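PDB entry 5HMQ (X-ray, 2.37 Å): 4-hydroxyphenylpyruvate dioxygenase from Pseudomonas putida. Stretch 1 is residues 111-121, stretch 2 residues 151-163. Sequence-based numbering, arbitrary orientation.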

# COMPACT_ATOMS: atom_id res chain seq x y z
N ASP C 111 -21.36 37.80 -12.67
CA ASP C 111 -21.06 39.12 -13.22
C ASP C 111 -19.63 39.51 -12.89
O ASP C 111 -19.21 39.48 -11.73
CB ASP C 111 -22.03 40.17 -12.67
CG ASP C 111 -21.80 41.54 -13.28
OD1 ASP C 111 -21.73 41.63 -14.53
OD2 ASP C 111 -21.68 42.52 -12.52
N GLU C 112 -18.87 39.88 -13.93
CA GLU C 112 -17.44 40.13 -13.75
C GLU C 112 -17.19 41.21 -12.71
O GLU C 112 -16.38 41.03 -11.79
CB GLU C 112 -16.81 40.52 -15.09
CG GLU C 112 -15.33 40.82 -15.00
CD GLU C 112 -14.67 40.93 -16.36
OE1 GLU C 112 -15.31 40.56 -17.36
OE2 GLU C 112 -13.51 41.38 -16.42
N GLN C 113 -17.88 42.35 -12.83
CA GLN C 113 -17.65 43.45 -11.91
C GLN C 113 -18.05 43.09 -10.48
O GLN C 113 -17.43 43.56 -9.52
CB GLN C 113 -18.41 44.69 -12.37
CG GLN C 113 -18.10 45.95 -11.57
CD GLN C 113 -16.64 46.32 -11.62
OE1 GLN C 113 -16.01 46.25 -12.68
NE2 GLN C 113 -16.08 46.72 -10.48
N LEU C 114 -19.08 42.24 -10.32
CA LEU C 114 -19.47 41.82 -8.98
C LEU C 114 -18.40 40.93 -8.35
O LEU C 114 -18.13 41.04 -7.15
CB LEU C 114 -20.82 41.10 -9.02
CG LEU C 114 -21.25 40.46 -7.70
CD1 LEU C 114 -22.65 40.89 -7.31
CD2 LEU C 114 -21.16 38.95 -7.79
N LEU C 115 -17.79 40.05 -9.14
CA LEU C 115 -16.69 39.24 -8.63
C LEU C 115 -15.51 40.12 -8.24
O LEU C 115 -14.85 39.87 -7.22
CB LEU C 115 -16.27 38.21 -9.68
CG LEU C 115 -17.35 37.24 -10.18
CD1 LEU C 115 -16.73 36.15 -11.04
CD2 LEU C 115 -18.12 36.63 -9.01
N VAL C 116 -15.22 41.14 -9.04
CA VAL C 116 -14.17 42.09 -8.70
C VAL C 116 -14.47 42.75 -7.35
O VAL C 116 -13.60 42.85 -6.48
CB VAL C 116 -14.00 43.14 -9.81
CG1 VAL C 116 -13.05 44.24 -9.37
CG2 VAL C 116 -13.50 42.48 -11.08
N ASP C 117 -15.71 43.19 -7.17
CA ASP C 117 -16.09 43.84 -5.91
C ASP C 117 -15.97 42.88 -4.74
O ASP C 117 -15.45 43.25 -3.68
CB ASP C 117 -17.51 44.40 -6.01
CG ASP C 117 -17.65 45.48 -7.07
OD1 ASP C 117 -16.62 46.07 -7.45
OD2 ASP C 117 -18.78 45.74 -7.51
N ASP C 118 -16.44 41.64 -4.90
CA ASP C 118 -16.37 40.66 -3.83
C ASP C 118 -14.92 40.35 -3.46
O ASP C 118 -14.56 40.30 -2.27
CB ASP C 118 -17.11 39.39 -4.23
CG ASP C 118 -18.62 39.52 -4.11
OD1 ASP C 118 -19.10 40.56 -3.63
OD2 ASP C 118 -19.33 38.56 -4.49
N LEU C 119 -14.07 40.12 -4.46
CA LEU C 119 -12.68 39.78 -4.18
C LEU C 119 -11.93 40.95 -3.55
O LEU C 119 -11.15 40.75 -2.61
CB LEU C 119 -11.98 39.33 -5.47
CG LEU C 119 -12.45 37.98 -6.03
CD1 LEU C 119 -11.90 37.76 -7.43
CD2 LEU C 119 -12.06 36.84 -5.11
N ARG C 120 -12.15 42.17 -4.04
CA ARG C 120 -11.52 43.33 -3.41
C ARG C 120 -12.01 43.51 -1.98
O ARG C 120 -11.22 43.81 -1.08
CB ARG C 120 -11.79 44.60 -4.21
CG ARG C 120 -11.29 45.87 -3.51
CD ARG C 120 -11.48 47.13 -4.35
NE ARG C 120 -12.78 47.15 -5.01
CZ ARG C 120 -12.95 47.12 -6.33
NH1 ARG C 120 -11.89 47.09 -7.13
NH2 ARG C 120 -14.17 47.14 -6.85
N LEU C 121 -13.31 43.32 -1.74
CA LEU C 121 -13.84 43.42 -0.39
C LEU C 121 -13.16 42.43 0.54
O LEU C 121 -12.77 42.78 1.66
CB LEU C 121 -15.36 43.20 -0.40
CG LEU C 121 -16.08 43.16 0.94
CD1 LEU C 121 -15.91 44.47 1.69
CD2 LEU C 121 -17.56 42.86 0.72
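Stretch 2, residues 151-163: WNLVRQADHPALG

Residues 112-121 of stretch 1 form a helix that continues later in the chain. Asp111 precedes it at the N-cap position, where its OD2 accepts a weak capping bond from Leu114 N at 3.4 Å. Stretch 2 opens with the last part of a helix that begins earlier in the chain and runs through residues 151-157. Asp158 then leaves helical geometry with positive phi (56/61). A type I beta turn follows from His159 to Leu162, closed by Leu162 N to His159 O at 3.0 Å. Inside the turn, Ala161 N also donates to His159 ND1 at 3.1 Å. Leu162 and Gly163 start a strand.

The two helices cross at -64°, and their axes approach to 8.8 Å. The backbones come nearest at the end of the stretch 2 helix, where Arg120 CA lies 5.0 Å from Ala157 CA. The small side chain of Ala157 fits this close approach: its CB lies 3.9 Å from Arg120 CB and 4.3 Å from Val116 CG1.

Leu153 packs as a knob among Glu112, Leu115, Val116 and Leu119. Its CD2 lies 3.7 Å from Val116 CG2, and its CD1 4.0 Å from Leu115 CD1. Leu153 CB meets Leu119 CD1 at 3.7 Å. At the end of the turn, Leu162 adds a further apolar contact. Its CB points toward stretch 1, and its CD2 lies 3.9 Å from Leu119 CB.

Polar groups gather near the start of the stretch 1 helix. Glu112 is extended, with chi1 and chi2 both t, and this carries its carboxylate to stretch 2. Glu112 OE2 accepts a hydrogen bond from Gln156 NE2 at 2.6 Å and a weak one from Asn152 ND2 at 3.2 Å. Gln156 NE2 also donates to Asn152 OD1 at 2.6 Å, so the three side chains form one network. The other end of the Gln156 amide faces a water. Water 1 donates to Gln156 OE1 at 2.8 Å and to Gln113 OE1 at 2.6 Å, bridging two acceptors that could not bond to each other directly.

Arg120 serves the C-terminal end of the stretch 2 helix. Its NH1 makes a weak hydrogen bond to Ala157 O at 3.4 Å, with this carbonyl oxygen at the edge of the guanidinium, near its plane. Within stretch 1, Arg120 NH2 forms a salt bridge with Asp117 OD1 at 2.7 Å. The same Asp117 OD1 accepts from Gln113 NE2 at 3.1 Å.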

# COMPACT_ATOMS: atom_id res chain seq x y z
N TRP C 151 -6.29 36.07 -12.81
CA TRP C 151 -5.48 37.28 -12.92
C TRP C 151 -6.31 38.46 -13.41
O TRP C 151 -6.10 39.60 -12.97
CB TRP C 151 -4.29 37.04 -13.85
CG TRP C 151 -3.55 38.29 -14.22
CD1 TRP C 151 -3.28 38.75 -15.47
CD2 TRP C 151 -3.00 39.26 -13.31
NE1 TRP C 151 -2.59 39.94 -15.41
CE2 TRP C 151 -2.41 40.27 -14.09
CE3 TRP C 151 -2.95 39.37 -11.91
CZ2 TRP C 151 -1.78 41.38 -13.52
CZ3 TRP C 151 -2.32 40.46 -11.35
CH2 TRP C 151 -1.74 41.45 -12.16
N ASN C 152 -7.27 38.21 -14.30
CA ASN C 152 -8.16 39.27 -14.75
C ASN C 152 -8.88 39.91 -13.57
O ASN C 152 -8.94 41.14 -13.46
CB ASN C 152 -9.17 38.72 -15.75
CG ASN C 152 -10.05 39.81 -16.36
OD1 ASN C 152 -9.83 41.00 -16.14
ND2 ASN C 152 -11.08 39.40 -17.09
N LEU C 153 -9.43 39.09 -12.68
CA LEU C 153 -10.17 39.63 -11.54
C LEU C 153 -9.23 40.22 -10.50
O LEU C 153 -9.52 41.28 -9.93
CB LEU C 153 -11.04 38.53 -10.92
CG LEU C 153 -12.10 37.92 -11.83
CD1 LEU C 153 -12.82 36.77 -11.14
CD2 LEU C 153 -13.09 38.98 -12.29
N VAL C 154 -8.10 39.56 -10.24
CA VAL C 154 -7.15 40.07 -9.25
C VAL C 154 -6.57 41.40 -9.70
O VAL C 154 -6.40 42.32 -8.90
CB VAL C 154 -6.05 39.02 -8.98
CG1 VAL C 154 -4.93 39.62 -8.15
CG2 VAL C 154 -6.64 37.81 -8.27
N ARG C 155 -6.26 41.52 -10.99
CA ARG C 155 -5.71 42.77 -11.51
C ARG C 155 -6.71 43.91 -11.36
O ARG C 155 -6.36 45.00 -10.92
CB ARG C 155 -5.31 42.58 -12.98
CG ARG C 155 -4.68 43.80 -13.62
CD ARG C 155 -4.40 43.55 -15.09
NE ARG C 155 -5.58 43.04 -15.79
CZ ARG C 155 -6.61 43.80 -16.16
NH1 ARG C 155 -6.61 45.10 -15.91
NH2 ARG C 155 -7.64 43.25 -16.79
N GLN C 156 -7.97 43.66 -11.73
CA GLN C 156 -8.99 44.71 -11.63
C GLN C 156 -9.26 45.09 -10.17
O GLN C 156 -9.51 46.26 -9.87
CB GLN C 156 -10.28 44.27 -12.31
CG GLN C 156 -10.15 44.06 -13.81
CD GLN C 156 -11.48 43.76 -14.46
OE1 GLN C 156 -12.45 44.51 -14.30
NE2 GLN C 156 -11.55 42.65 -15.19
N ALA C 157 -9.24 44.11 -9.27
CA ALA C 157 -9.48 44.41 -7.86
C ALA C 157 -8.38 45.30 -7.29
O ALA C 157 -8.65 46.19 -6.48
CB ALA C 157 -9.61 43.12 -7.05
N ASP C 158 -7.13 45.06 -7.70
CA ASP C 158 -6.01 45.98 -7.47
C ASP C 158 -5.84 46.29 -5.98
O ASP C 158 -5.93 47.44 -5.53
CB ASP C 158 -6.19 47.27 -8.28
CG ASP C 158 -4.94 48.13 -8.30
OD1 ASP C 158 -3.83 47.56 -8.24
OD2 ASP C 158 -5.08 49.37 -8.37
N HIS C 159 -5.58 45.24 -5.21
CA HIS C 159 -5.33 45.39 -3.78
C HIS C 159 -4.08 44.59 -3.43
O HIS C 159 -3.97 43.41 -3.81
CB HIS C 159 -6.54 44.90 -2.97
CG HIS C 159 -6.53 45.35 -1.54
ND1 HIS C 159 -5.64 44.86 -0.61
CD2 HIS C 159 -7.31 46.25 -0.88
CE1 HIS C 159 -5.87 45.44 0.56
NE2 HIS C 159 -6.87 46.28 0.42
N PRO C 160 -3.13 45.18 -2.69
CA PRO C 160 -1.87 44.47 -2.42
C PRO C 160 -2.04 43.21 -1.59
O PRO C 160 -1.14 42.36 -1.59
CB PRO C 160 -1.02 45.52 -1.69
CG PRO C 160 -2.02 46.47 -1.11
CD PRO C 160 -3.14 46.53 -2.10
N ALA C 161 -3.14 43.07 -0.86
CA ALA C 161 -3.38 41.89 -0.04
C ALA C 161 -4.10 40.78 -0.80
O ALA C 161 -4.42 39.75 -0.19
CB ALA C 161 -4.19 42.27 1.20
N LEU C 162 -4.35 40.95 -2.09
CA LEU C 162 -5.06 39.95 -2.89
C LEU C 162 -4.18 39.55 -4.07
O LEU C 162 -3.79 40.40 -4.88
CB LEU C 162 -6.40 40.50 -3.39
CG LEU C 162 -7.08 39.68 -4.49
CD1 LEU C 162 -7.54 38.33 -3.95
CD2 LEU C 162 -8.26 40.44 -5.07
N GLY C 163 -3.87 38.26 -4.16
CA GLY C 163 -2.96 37.78 -5.18
C GLY C 163 -3.44 36.51 -5.88
O GLY C 163 -4.55 36.04 -5.64
O HOH W 1 -15.20 44.54 -14.49